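Local coordinates for leucine-rich repeat protein (PDB 4ECN) that is of unknown function but, as an extracellular leucine-rich repeat protein of Bacteroides thetaiotaomicron, probably binds other proteins, at residues G660-C665 with P689-A694; A535-L540 with E561-S566; R382-Y387 with E516-N521; T428-L433 with I522-G527. All coordinates share one frame; numbering follows the deposited sequence.

Contact 1 of 4, residues G660-C665 with P689-A694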
loop_
_atom_site.group_PDB
_atom_site.type_symbol
_atom_site.label_atom_id
_atom_site.label_comp_id
_atom_site.label_asym_id
_atom_site.label_seq_id
_atom_site.Cartn_x
_atom_site.Cartn_y
_atom_site.Cartn_z
ATOM N N GLY A 660 26.425 -12.512 33.652
ATOM C CA GLY A 660 26.877 -11.999 34.942
ATOM C C GLY A 660 26.922 -10.494 35.119
ATOM O O GLY A 660 26.895 -10.006 36.258
ATOM N N ARG A 661 27.045 -9.744 34.013
ATOM C CA ARG A 661 27.051 -8.283 34.079
ATOM C C ARG A 661 26.383 -7.763 32.819
ATOM O O ARG A 661 26.420 -8.430 31.793
ATOM C CB ARG A 661 28.453 -7.695 34.325
ATOM C CG ARG A 661 29.596 -8.197 33.467
ATOM C CD ARG A 661 30.928 -7.807 34.103
ATOM N NE ARG A 661 31.054 -6.366 34.380
ATOM C CZ ARG A 661 31.548 -5.473 33.523
ATOM N NH1 ARG A 661 31.956 -5.855 32.316
ATOM N NH2 ARG A 661 31.624 -4.188 33.863
ATOM N N ASN A 662 25.675 -6.637 32.927
ATOM C CA ASN A 662 24.828 -6.120 31.839
ATOM C C ASN A 662 25.635 -5.481 30.677
ATOM O O ASN A 662 25.071 -5.323 29.600
ATOM C CB ASN A 662 23.821 -5.095 32.387
ATOM C CG ASN A 662 22.999 -5.550 33.589
ATOM O OD1 ASN A 662 22.790 -4.771 34.523
ATOM N ND2 ASN A 662 22.551 -6.818 33.636
ATOM N N ILE A 663 26.928 -5.156 30.869
ATOM C CA ILE A 663 27.797 -4.580 29.819
ATOM C C ILE A 663 29.098 -5.417 29.670
ATOM O O ILE A 663 29.577 -5.984 30.657
ATOM C CB ILE A 663 28.129 -3.082 30.086
ATOM C CG1 ILE A 663 28.762 -2.864 31.498
ATOM C CG2 ILE A 663 26.877 -2.225 29.862
ATOM C CD1 ILE A 663 29.420 -1.489 31.775
ATOM N N SER A 664 29.663 -5.494 28.444
ATOM C CA SER A 664 30.903 -6.269 28.203
ATOM C C SER A 664 32.191 -5.445 28.488
ATOM O O SER A 664 33.243 -6.037 28.736
ATOM C CB SER A 664 30.952 -6.807 26.778
ATOM O OG SER A 664 30.530 -5.838 25.833
ATOM N N CYS A 665 32.110 -4.103 28.475
ATOM C CA CYS A 665 33.264 -3.233 28.721
ATOM C C CYS A 665 33.389 -2.901 30.217
ATOM O O CYS A 665 32.494 -3.206 31.005
ATOM C CB CYS A 665 33.166 -1.957 27.882
ATOM S SG CYS A 665 31.801 -0.850 28.339
ATOM N N PRO A 689 20.727 -1.996 36.630
ATOM C CA PRO A 689 21.757 -1.372 35.782
ATOM C C PRO A 689 22.214 0.022 36.248
ATOM O O PRO A 689 22.050 1.020 35.538
ATOM C CB PRO A 689 21.076 -1.300 34.421
ATOM C CG PRO A 689 19.639 -1.200 34.731
ATOM C CD PRO A 689 19.421 -2.040 35.938
ATOM N N THR A 690 22.900 0.059 37.398
ATOM C CA THR A 690 23.513 1.259 38.003
ATOM C C THR A 690 24.350 2.026 36.947
ATOM O O THR A 690 24.327 3.259 36.888
ATOM C CB THR A 690 24.390 0.819 39.196
ATOM O OG1 THR A 690 23.595 0.040 40.092
ATOM C CG2 THR A 690 25.021 1.989 39.934
ATOM N N GLU A 691 25.044 1.253 36.102
ATOM C CA GLU A 691 25.877 1.646 34.966
ATOM C C GLU A 691 25.230 2.736 34.124
ATOM O O GLU A 691 25.940 3.540 33.528
ATOM C CB GLU A 691 26.125 0.420 34.073
ATOM C CG GLU A 691 26.430 -0.860 34.843
ATOM C CD GLU A 691 25.265 -1.770 35.177
ATOM O OE1 GLU A 691 24.667 -2.332 34.232
ATOM O OE2 GLU A 691 25.021 -2.012 36.381
ATOM N N LEU A 692 23.891 2.730 34.028
ATOM C CA LEU A 692 23.153 3.710 33.257
ATOM C C LEU A 692 23.112 5.064 33.970
ATOM O O LEU A 692 23.275 6.094 33.342
ATOM C CB LEU A 692 21.733 3.209 33.015
ATOM C CG LEU A 692 21.559 1.949 32.171
ATOM C CD1 LEU A 692 20.092 1.513 32.136
ATOM C CD2 LEU A 692 22.053 2.155 30.767
ATOM N N PHE A 693 22.922 5.063 35.275
ATOM C CA PHE A 693 22.789 6.262 36.078
ATOM C C PHE A 693 24.165 6.859 36.384
ATOM O O PHE A 693 24.361 8.075 36.230
ATOM C CB PHE A 693 22.009 5.910 37.355
ATOM C CG PHE A 693 20.637 5.384 36.984
ATOM C CD1 PHE A 693 19.628 6.256 36.578
ATOM C CD2 PHE A 693 20.393 4.018 36.925
ATOM C CE1 PHE A 693 18.389 5.770 36.156
ATOM C CE2 PHE A 693 19.154 3.533 36.505
ATOM C CZ PHE A 693 18.150 4.412 36.146
ATOM N N ALA A 694 25.130 5.994 36.744
ATOM C CA ALA A 694 26.507 6.369 37.021
ATOM C C ALA A 694 27.103 7.126 35.843
ATOM O O ALA A 694 27.898 8.030 36.067
ATOM C CB ALA A 694 27.323 5.133 37.323
#
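The carboxylate of E691 comes down on N662, and the two side chains cross at about a right angle. E691 OE1 lies 3.4 Å from N662 CB, and the flat ends, amide and carboxylate, have their planes 40° apart. A bend in the glutamate at chi2 (93°) turns the carboxylate across to the asparagine rather than letting the chain run straight on from the helix. P689 closes the buried side, with its CA and CB beside the amide end of N662. The fit is looser at I663, whose CD1 stays 4.3 Å from E691 CG. The other margin is exposed: R661 makes no contact with the helix and instead folds back on its own loop, where NH1 and NH2 both donate to C665 O, at 3.0 and 3.1 Å. With an alanine in place of E691, N662 would probably lose the group lying across it, and I663 its neighbour on the helix. N662 is also tied by a backbone hydrogen bond to I634. The contact thus sets the loop between the adjacent parallel strands 646-650 and 675-679 against the short helix 690-694, which leads on to strand 701-703 of the same leucine-rich repeat sheet.

Contact 2 of 4, residues A535-L540 with E561-S566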
loop_
_atom_site.group_PDB
_atom_site.type_symbol
_atom_site.label_atom_id
_atom_site.label_comp_id
_atom_site.label_asym_id
_atom_site.label_seq_id
_atom_site.Cartn_x
_atom_site.Cartn_y
_atom_site.Cartn_z
ATOM N N ALA A 535 25.221 -11.977 -0.766
ATOM C CA ALA A 535 25.876 -11.633 -2.022
ATOM C C ALA A 535 25.312 -10.335 -2.619
ATOM O O ALA A 535 26.070 -9.429 -2.962
ATOM C CB ALA A 535 25.693 -12.766 -3.014
ATOM N N ASP A 536 23.974 -10.246 -2.719
ATOM C CA ASP A 536 23.276 -9.108 -3.296
ATOM C C ASP A 536 23.565 -7.827 -2.508
ATOM O O ASP A 536 23.872 -6.805 -3.131
ATOM C CB ASP A 536 21.770 -9.380 -3.364
ATOM C CG ASP A 536 21.315 -10.257 -4.530
ATOM O OD1 ASP A 536 22.076 -10.368 -5.543
ATOM O OD2 ASP A 536 20.158 -10.748 -4.484
ATOM N N TRP A 537 23.530 -7.890 -1.161
ATOM C CA TRP A 537 23.819 -6.723 -0.334
ATOM C C TRP A 537 25.297 -6.348 -0.498
ATOM O O TRP A 537 25.583 -5.168 -0.702
ATOM C CB TRP A 537 23.438 -6.957 1.139
ATOM C CG TRP A 537 23.525 -5.739 2.042
ATOM C CD1 TRP A 537 23.826 -4.454 1.680
ATOM C CD2 TRP A 537 23.318 -5.715 3.465
ATOM N NE1 TRP A 537 23.842 -3.641 2.787
ATOM C CE2 TRP A 537 23.523 -4.385 3.895
ATOM C CE3 TRP A 537 22.978 -6.693 4.424
ATOM C CZ2 TRP A 537 23.415 -4.010 5.241
ATOM C CZ3 TRP A 537 22.868 -6.314 5.756
ATOM C CH2 TRP A 537 23.081 -4.991 6.151
ATOM N N THR A 538 26.218 -7.340 -0.500
ATOM C CA THR A 538 27.645 -7.087 -0.735
ATOM C C THR A 538 27.832 -6.349 -2.066
ATOM O O THR A 538 28.532 -5.337 -2.078
ATOM C CB THR A 538 28.501 -8.372 -0.721
ATOM O OG1 THR A 538 28.151 -9.217 0.366
ATOM C CG2 THR A 538 29.975 -8.076 -0.638
ATOM N N ARG A 539 27.170 -6.827 -3.171
ATOM C CA ARG A 539 27.289 -6.220 -4.512
ATOM C C ARG A 539 26.862 -4.762 -4.457
ATOM O O ARG A 539 27.614 -3.887 -4.892
ATOM C CB ARG A 539 26.489 -6.978 -5.587
ATOM C CG ARG A 539 26.856 -6.493 -6.982
ATOM C CD ARG A 539 26.060 -7.120 -8.106
ATOM N NE ARG A 539 26.161 -6.312 -9.332
ATOM C CZ ARG A 539 25.451 -6.527 -10.441
ATOM N NH1 ARG A 539 24.584 -7.533 -10.502
ATOM N NH2 ARG A 539 25.595 -5.729 -11.491
ATOM N N LEU A 540 25.700 -4.519 -3.860
ATOM C CA LEU A 540 25.088 -3.214 -3.669
ATOM C C LEU A 540 26.041 -2.234 -2.939
ATOM O O LEU A 540 26.200 -1.102 -3.385
ATOM C CB LEU A 540 23.803 -3.422 -2.857
ATOM C CG LEU A 540 22.710 -2.403 -3.025
ATOM C CD1 LEU A 540 22.033 -2.539 -4.387
ATOM C CD2 LEU A 540 21.669 -2.574 -1.934
ATOM N N GLU A 561 21.393 -14.366 7.196
ATOM C CA GLU A 561 21.942 -15.003 8.393
ATOM C C GLU A 561 23.238 -14.273 8.853
ATOM O O GLU A 561 23.521 -14.209 10.059
ATOM C CB GLU A 561 22.208 -16.505 8.154
ATOM C CG GLU A 561 20.938 -17.341 8.001
ATOM C CD GLU A 561 21.077 -18.813 7.648
ATOM O OE1 GLU A 561 22.171 -19.395 7.837
ATOM O OE2 GLU A 561 20.066 -19.394 7.199
ATOM N N GLU A 562 23.982 -13.692 7.884
ATOM C CA GLU A 562 25.241 -12.965 8.085
ATOM C C GLU A 562 25.271 -11.609 7.352
ATOM O O GLU A 562 24.918 -11.545 6.172
ATOM C CB GLU A 562 26.445 -13.807 7.573
ATOM C CG GLU A 562 26.704 -15.120 8.286
ATOM C CD GLU A 562 27.643 -16.077 7.572
ATOM O OE1 GLU A 562 28.699 -15.635 7.060
ATOM O OE2 GLU A 562 27.339 -17.290 7.565
ATOM N N PHE A 563 25.792 -10.560 8.013
ATOM C CA PHE A 563 26.004 -9.262 7.386
ATOM C C PHE A 563 27.207 -9.309 6.464
ATOM O O PHE A 563 28.185 -9.962 6.816
ATOM C CB PHE A 563 26.219 -8.174 8.448
ATOM C CG PHE A 563 25.009 -7.377 8.880
ATOM C CD1 PHE A 563 23.782 -8.000 9.096
ATOM C CD2 PHE A 563 25.122 -6.030 9.187
ATOM C CE1 PHE A 563 22.668 -7.264 9.505
ATOM C CE2 PHE A 563 24.014 -5.301 9.618
ATOM C CZ PHE A 563 22.791 -5.916 9.754
ATOM N N PRO A 564 27.194 -8.592 5.306
ATOM C CA PRO A 564 28.392 -8.548 4.450
ATOM C C PRO A 564 29.637 -8.072 5.194
ATOM O O PRO A 564 29.513 -7.438 6.230
ATOM C CB PRO A 564 28.006 -7.515 3.377
ATOM C CG PRO A 564 26.524 -7.524 3.326
ATOM C CD PRO A 564 26.113 -7.747 4.749
ATOM N N ALA A 565 30.834 -8.358 4.650
ATOM C CA ALA A 565 32.133 -7.936 5.176
ATOM C C ALA A 565 32.126 -6.448 5.518
ATOM O O ALA A 565 31.604 -5.640 4.737
ATOM C CB ALA A 565 33.213 -8.226 4.152
ATOM N N SER A 566 32.658 -6.095 6.706
ATOM C CA SER A 566 32.694 -4.718 7.201
ATOM C C SER A 566 33.265 -3.736 6.158
ATOM O O SER A 566 32.652 -2.696 5.918
ATOM C CB SER A 566 33.515 -4.632 8.476
ATOM O OG SER A 566 33.603 -3.285 8.897
#
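T538 on helix 530-542 and P564 in the loop that follows strand 552-554 bring the two backbones together, with their CA atoms 5.4 Å apart. Beside this approach W537 reaches into the interface, its CG anti to the backbone N (chi1 -172°), which sends the indole from the helix toward the loop. P564 lies over one face of the indole in a CH-pi contact, P564 CD standing 3.8 Å from the centroid of the W537 six-membered ring. The far end of the same ring points at F563 in a T-shaped pair: W537 presents its edge, led by CH2, to the phenylalanine face, with planes at 67° and centroids 4.8 Å apart. In a leucine-rich repeat the segments linking successive parallel strands stack on one another, and here a helix packs through aromatic and proline side chains on the loop beyond the next strand. Replacing F563 by alanine removes the face that the W537 edge meets and would probably open a gap beyond the end of the indole. L569 of the following helix touches W537, F563 and P564 alike. On the partly exposed flank T538 OG1 rests 3.5 Å from P564 CB, while its hydrogen bond goes to K534 O within its own helix.

Contact 3 of 4, residues R382-Y387 with E516-N521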
loop_
_atom_site.group_PDB
_atom_site.type_symbol
_atom_site.label_atom_id
_atom_site.label_comp_id
_atom_site.label_asym_id
_atom_site.label_seq_id
_atom_site.Cartn_x
_atom_site.Cartn_y
_atom_site.Cartn_z
ATOM N N ARG A 382 7.978 11.856 3.992
ATOM C CA ARG A 382 6.781 11.285 4.612
ATOM C C ARG A 382 6.414 9.937 3.979
ATOM O O ARG A 382 6.038 9.001 4.694
ATOM C CB ARG A 382 5.594 12.246 4.485
ATOM C CG ARG A 382 4.890 12.519 5.808
ATOM C CD ARG A 382 3.483 13.105 5.685
ATOM N NE ARG A 382 3.335 14.091 4.609
ATOM C CZ ARG A 382 3.660 15.378 4.693
ATOM N NH1 ARG A 382 4.189 15.868 5.812
ATOM N NH2 ARG A 382 3.486 16.181 3.650
ATOM N N ILE A 383 6.525 9.860 2.636
ATOM C CA ILE A 383 6.246 8.675 1.822
ATOM C C ILE A 383 7.332 7.622 2.065
ATOM O O ILE A 383 6.998 6.434 2.191
ATOM C CB ILE A 383 6.117 9.027 0.302
ATOM C CG1 ILE A 383 4.848 9.878 -0.009
ATOM C CG2 ILE A 383 6.156 7.780 -0.572
ATOM C CD1 ILE A 383 3.402 9.255 0.381
ATOM N N ARG A 384 8.615 8.044 2.138
ATOM C CA ARG A 384 9.721 7.111 2.414
ATOM C C ARG A 384 9.598 6.475 3.836
ATOM O O ARG A 384 9.976 5.315 4.031
ATOM C CB ARG A 384 11.066 7.831 2.290
ATOM C CG ARG A 384 11.512 8.103 0.881
ATOM C CD ARG A 384 12.578 9.164 0.866
ATOM N NE ARG A 384 13.344 9.129 -0.379
ATOM C CZ ARG A 384 14.466 9.811 -0.595
ATOM N NH1 ARG A 384 14.976 10.583 0.359
ATOM N NH2 ARG A 384 15.104 9.702 -1.753
HETATM N N MSE A 385 9.065 7.243 4.812
HETATM C CA MSE A 385 8.900 6.806 6.196
HETATM C C MSE A 385 7.600 6.017 6.397
HETATM O O MSE A 385 7.360 5.550 7.530
HETATM C CB MSE A 385 8.929 8.017 7.187
HETATM C CG MSE A 385 10.287 8.746 7.313
HETATM SE SE MSE A 385 11.896 7.635 7.595
HETATM C CE MSE A 385 12.440 7.383 5.775
ATOM N N HIS A 386 6.761 5.851 5.329
ATOM C CA HIS A 386 5.491 5.128 5.472
ATOM C C HIS A 386 5.735 3.686 5.914
ATOM O O HIS A 386 5.121 3.291 6.908
ATOM C CB HIS A 386 4.653 5.152 4.204
ATOM C CG HIS A 386 3.271 4.627 4.416
ATOM N ND1 HIS A 386 2.928 3.324 4.079
ATOM C CD2 HIS A 386 2.190 5.233 4.967
ATOM C CE1 HIS A 386 1.646 3.196 4.389
ATOM N NE2 HIS A 386 1.162 4.312 4.947
ATOM N N TYR A 387 6.684 2.930 5.259
ATOM C CA TYR A 387 6.987 1.545 5.659
ATOM C C TYR A 387 7.310 1.480 7.162
ATOM O O TYR A 387 6.745 0.650 7.882
ATOM C CB TYR A 387 8.139 0.916 4.838
ATOM C CG TYR A 387 8.252 -0.592 5.026
ATOM C CD1 TYR A 387 7.495 -1.469 4.263
ATOM C CD2 TYR A 387 9.080 -1.136 6.007
ATOM C CE1 TYR A 387 7.569 -2.849 4.453
ATOM C CE2 TYR A 387 9.154 -2.520 6.218
ATOM C CZ TYR A 387 8.389 -3.374 5.442
ATOM O OH TYR A 387 8.464 -4.736 5.638
ATOM N N GLU A 516 21.537 7.395 -9.396
ATOM C CA GLU A 516 21.235 8.183 -8.204
ATOM C C GLU A 516 20.225 7.526 -7.244
ATOM O O GLU A 516 19.399 8.225 -6.657
ATOM C CB GLU A 516 20.677 9.541 -8.661
ATOM C CG GLU A 516 21.671 10.370 -9.471
ATOM C CD GLU A 516 22.946 10.797 -8.762
ATOM O OE1 GLU A 516 22.917 10.999 -7.524
ATOM O OE2 GLU A 516 23.969 10.978 -9.465
ATOM N N LEU A 517 20.344 6.216 -7.016
ATOM C CA LEU A 517 19.455 5.510 -6.089
ATOM C C LEU A 517 19.759 5.957 -4.651
ATOM O O LEU A 517 20.920 6.065 -4.269
ATOM C CB LEU A 517 19.608 3.981 -6.260
ATOM C CG LEU A 517 18.703 3.038 -5.448
ATOM C CD1 LEU A 517 17.236 3.252 -5.756
ATOM C CD2 LEU A 517 19.060 1.574 -5.697
ATOM N N GLN A 518 18.712 6.250 -3.878
ATOM C CA GLN A 518 18.820 6.748 -2.511
ATOM C C GLN A 518 18.029 5.927 -1.514
ATOM O O GLN A 518 18.474 5.764 -0.378
ATOM C CB GLN A 518 18.310 8.195 -2.443
ATOM C CG GLN A 518 19.181 9.216 -3.159
ATOM C CD GLN A 518 18.583 10.588 -3.050
ATOM O OE1 GLN A 518 17.536 10.807 -2.435
ATOM N NE2 GLN A 518 19.238 11.549 -3.643
ATOM N N SER A 519 16.819 5.496 -1.904
ATOM C CA SER A 519 15.891 4.730 -1.081
ATOM C C SER A 519 15.529 3.429 -1.785
ATOM O O SER A 519 15.064 3.457 -2.929
ATOM C CB SER A 519 14.645 5.559 -0.800
ATOM O OG SER A 519 13.600 4.782 -0.237
ATOM N N LEU A 520 15.727 2.293 -1.094
ATOM C CA LEU A 520 15.448 0.958 -1.611
ATOM C C LEU A 520 14.751 0.111 -0.554
ATOM O O LEU A 520 15.183 0.078 0.605
ATOM C CB LEU A 520 16.765 0.292 -2.060
ATOM C CG LEU A 520 16.694 -1.104 -2.672
ATOM C CD1 LEU A 520 16.074 -1.071 -4.035
ATOM C CD2 LEU A 520 18.059 -1.726 -2.751
ATOM N N ASN A 521 13.663 -0.569 -0.962
ATOM C CA ASN A 521 12.858 -1.460 -0.126
ATOM C C ASN A 521 12.795 -2.804 -0.784
ATOM O O ASN A 521 12.191 -2.911 -1.864
ATOM C CB ASN A 521 11.458 -0.888 0.083
ATOM C CG ASN A 521 10.632 -1.599 1.120
ATOM O OD1 ASN A 521 10.558 -2.828 1.184
ATOM N ND2 ASN A 521 9.931 -0.829 1.931
#
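Strand 519-521 lies among the parallel strands of the leucine-rich repeat sheet, and R384 and Y387, from two consecutive short helices, cover its residues S519 and N521 and also Q518 just before it. R384 reaches furthest. Its chain is extended from CG to NE and runs past S519, whose CB is 3.8 Å from R384 NE, to donate from NH2 to Q518 OE1 at 2.8 Å. The bond is nearly straight at hydrogen (166°), and Q518 OE1 lies close to the guanidinium plane, although the amide itself is turned 63° from that plane. The same R384 NH2 forms a salt bridge with D495 on the adjacent strand 495-499, so one nitrogen holds both residues. At the other end N521 comes in over a face of the Y387 ring: ND2 is 3.4 Å from Y387 CD1, and the amide stands almost upright on the ring, the planes 81° apart. N521 OD1 accepts from A523 N, consistent with the way the amide is turned. The sequence from L517 to N525 follows the repeat pattern LxxLxLxxN, with isoleucine at the third leucine. Q518, S519 and N521 occupy its variable positions, the ones that face outward on the concave surface characteristic of leucine-rich repeats, here roofed by an inserted segment.

Contact 4 of 4, residues T428-L433 with I522-G527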
loop_
_atom_site.group_PDB
_atom_site.type_symbol
_atom_site.label_atom_id
_atom_site.label_comp_id
_atom_site.label_asym_id
_atom_site.label_seq_id
_atom_site.Cartn_x
_atom_site.Cartn_y
_atom_site.Cartn_z
ATOM N N THR A 428 2.515 -16.625 6.984
ATOM C CA THR A 428 1.517 -17.066 5.998
ATOM C C THR A 428 1.052 -15.897 5.103
ATOM O O THR A 428 0.775 -16.121 3.924
ATOM C CB THR A 428 0.309 -17.723 6.687
ATOM O OG1 THR A 428 -0.073 -16.965 7.838
ATOM C CG2 THR A 428 0.579 -19.167 7.074
ATOM N N GLN A 429 0.981 -14.670 5.661
ATOM C CA GLN A 429 0.570 -13.441 4.961
ATOM C C GLN A 429 1.619 -13.029 3.879
ATOM O O GLN A 429 1.263 -12.352 2.904
ATOM C CB GLN A 429 0.367 -12.283 5.976
ATOM C CG GLN A 429 -0.621 -12.581 7.128
ATOM C CD GLN A 429 -0.691 -11.533 8.235
ATOM O OE1 GLN A 429 -0.675 -11.865 9.434
ATOM N NE2 GLN A 429 -0.793 -10.251 7.872
ATOM N N ILE A 430 2.907 -13.434 4.073
ATOM C CA ILE A 430 4.040 -13.127 3.189
ATOM C C ILE A 430 3.984 -14.080 1.973
ATOM O O ILE A 430 3.844 -15.302 2.098
ATOM C CB ILE A 430 5.384 -13.192 3.965
ATOM C CG1 ILE A 430 5.347 -12.161 5.137
ATOM C CG2 ILE A 430 6.595 -12.950 3.039
ATOM C CD1 ILE A 430 6.400 -12.256 6.189
ATOM N N GLY A 431 4.047 -13.469 0.803
ATOM C CA GLY A 431 3.944 -14.161 -0.467
ATOM C C GLY A 431 2.563 -14.027 -1.072
ATOM O O GLY A 431 2.301 -14.609 -2.126
ATOM N N ASN A 432 1.659 -13.271 -0.402
ATOM C CA ASN A 432 0.310 -13.056 -0.904
ATOM C C ASN A 432 0.359 -11.974 -1.971
ATOM O O ASN A 432 0.868 -10.874 -1.732
ATOM C CB ASN A 432 -0.672 -12.727 0.218
ATOM C CG ASN A 432 -1.117 -13.934 1.031
ATOM O OD1 ASN A 432 -0.536 -15.040 0.982
ATOM N ND2 ASN A 432 -2.183 -13.747 1.796
ATOM N N LEU A 433 -0.128 -12.322 -3.175
ATOM C CA LEU A 433 -0.080 -11.460 -4.356
ATOM C C LEU A 433 -1.270 -10.531 -4.436
ATOM O O LEU A 433 -2.388 -10.926 -4.099
ATOM C CB LEU A 433 -0.020 -12.319 -5.631
ATOM C CG LEU A 433 1.107 -13.340 -5.662
ATOM C CD1 LEU A 433 0.933 -14.295 -6.783
ATOM C CD2 LEU A 433 2.460 -12.668 -5.741
ATOM N N ILE A 522 13.419 -3.831 -0.164
ATOM C CA ILE A 522 13.432 -5.181 -0.732
ATOM C C ILE A 522 12.874 -6.182 0.305
ATOM O O ILE A 522 13.154 -7.368 0.226
ATOM C CB ILE A 522 14.846 -5.587 -1.252
ATOM C CG1 ILE A 522 15.928 -5.470 -0.139
ATOM C CG2 ILE A 522 15.206 -4.750 -2.503
ATOM C CD1 ILE A 522 17.203 -6.235 -0.390
ATOM N N ALA A 523 12.017 -5.723 1.199
ATOM C CA ALA A 523 11.427 -6.570 2.230
ATOM C C ALA A 523 10.468 -7.630 1.661
ATOM O O ALA A 523 9.796 -7.382 0.657
ATOM C CB ALA A 523 10.679 -5.702 3.232
ATOM N N CYS A 524 10.399 -8.803 2.345
ATOM C CA CYS A 524 9.531 -9.975 2.101
ATOM C C CYS A 524 9.898 -10.688 0.786
ATOM O O CYS A 524 9.027 -11.216 0.077
ATOM C CB CYS A 524 8.055 -9.584 2.112
ATOM S SG CYS A 524 7.505 -8.799 3.647
ATOM N N ASN A 525 11.190 -10.760 0.499
ATOM C CA ASN A 525 11.676 -11.443 -0.684
ATOM C C ASN A 525 12.365 -12.719 -0.221
ATOM O O ASN A 525 13.541 -12.985 -0.508
ATOM C CB ASN A 525 12.557 -10.520 -1.500
ATOM C CG ASN A 525 11.720 -9.462 -2.174
ATOM O OD1 ASN A 525 10.612 -9.726 -2.639
ATOM N ND2 ASN A 525 12.218 -8.236 -2.240
ATOM N N ARG A 526 11.576 -13.543 0.485
ATOM C CA ARG A 526 12.018 -14.810 1.053
ATOM C C ARG A 526 12.300 -15.854 -0.059
ATOM O O ARG A 526 12.663 -17.002 0.247
ATOM C CB ARG A 526 10.983 -15.302 2.063
ATOM C CG ARG A 526 11.206 -14.600 3.376
ATOM C CD ARG A 526 10.082 -14.711 4.355
ATOM N NE ARG A 526 10.574 -14.344 5.686
ATOM C CZ ARG A 526 9.856 -14.419 6.796
ATOM N NH1 ARG A 526 8.588 -14.814 6.750
ATOM N NH2 ARG A 526 10.397 -14.097 7.966
ATOM N N GLY A 527 12.219 -15.404 -1.321
ATOM C CA GLY A 527 12.577 -16.188 -2.495
ATOM C C GLY A 527 14.090 -16.205 -2.643
ATOM O O GLY A 527 14.656 -17.144 -3.207
#
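R526 NH1 is held by a salt bridge to D427, the residue just ahead of the segment 428-433, and the same nitrogen lies 3.4 Å from I430 CD1. The arginine belongs to the loop that leaves strand 519-521 of the leucine-rich repeat sheet, directly after N525, the asparagine that closes the LxxLxLxxN pattern. R526 is extended from CG to NE, and I430 crosses it at about a right angle. The isoleucine uses both branches. CD1 approaches the guanidinium obliquely, while CG2, anti to the backbone N, turns to the other partner and rests 3.8 Å from C524 CB. Y557 touches I430 and C524 as well, so the apolar patch extends into the next repeat loop. I430 and R526 are both partly exposed, whereas C524 is buried. I430 is offered to the loop from the corner of a type II beta turn spanning Q429 to N432. G431 follows it with a positive phi of 101°, where any CB would be pressed against the preceding carbonyl O. The hydrogen bond across the turn, N432 N to Q429 O, is weak, but G431 N is bonded to N500 OD1, which ties the turn to the neighbouring repeat. N525 meanwhile braces the loop in the manner of the conserved repeat asparagine: OD1 accepts from C501 N and ND2 donates to L498 O, with a weak, strongly bent bond of 2.8 Å from N525 ND2 to I522 O.

Followed from the N terminus, the chain first lays down 382-387 and then 428-433, both in the long excursion between strands 351-353 and 452-456. It reaches their partners later in the same order, 516-521 and 522-527, so contacts 3 and 4 cross, each bringing the excursion back to one repeat. They also touch, Y387 OH lying 3.4 Å from A523 CB. Contact 2 comes next in series, closing a short loop from helix 530-542 to the following repeat, and meets contact 3 where L540 CD2 packs 3.8 Å from L520 CD2. Contact 1 closes another short loop further along the solenoid, its nearest atoms about 17 Å from those of contact 2.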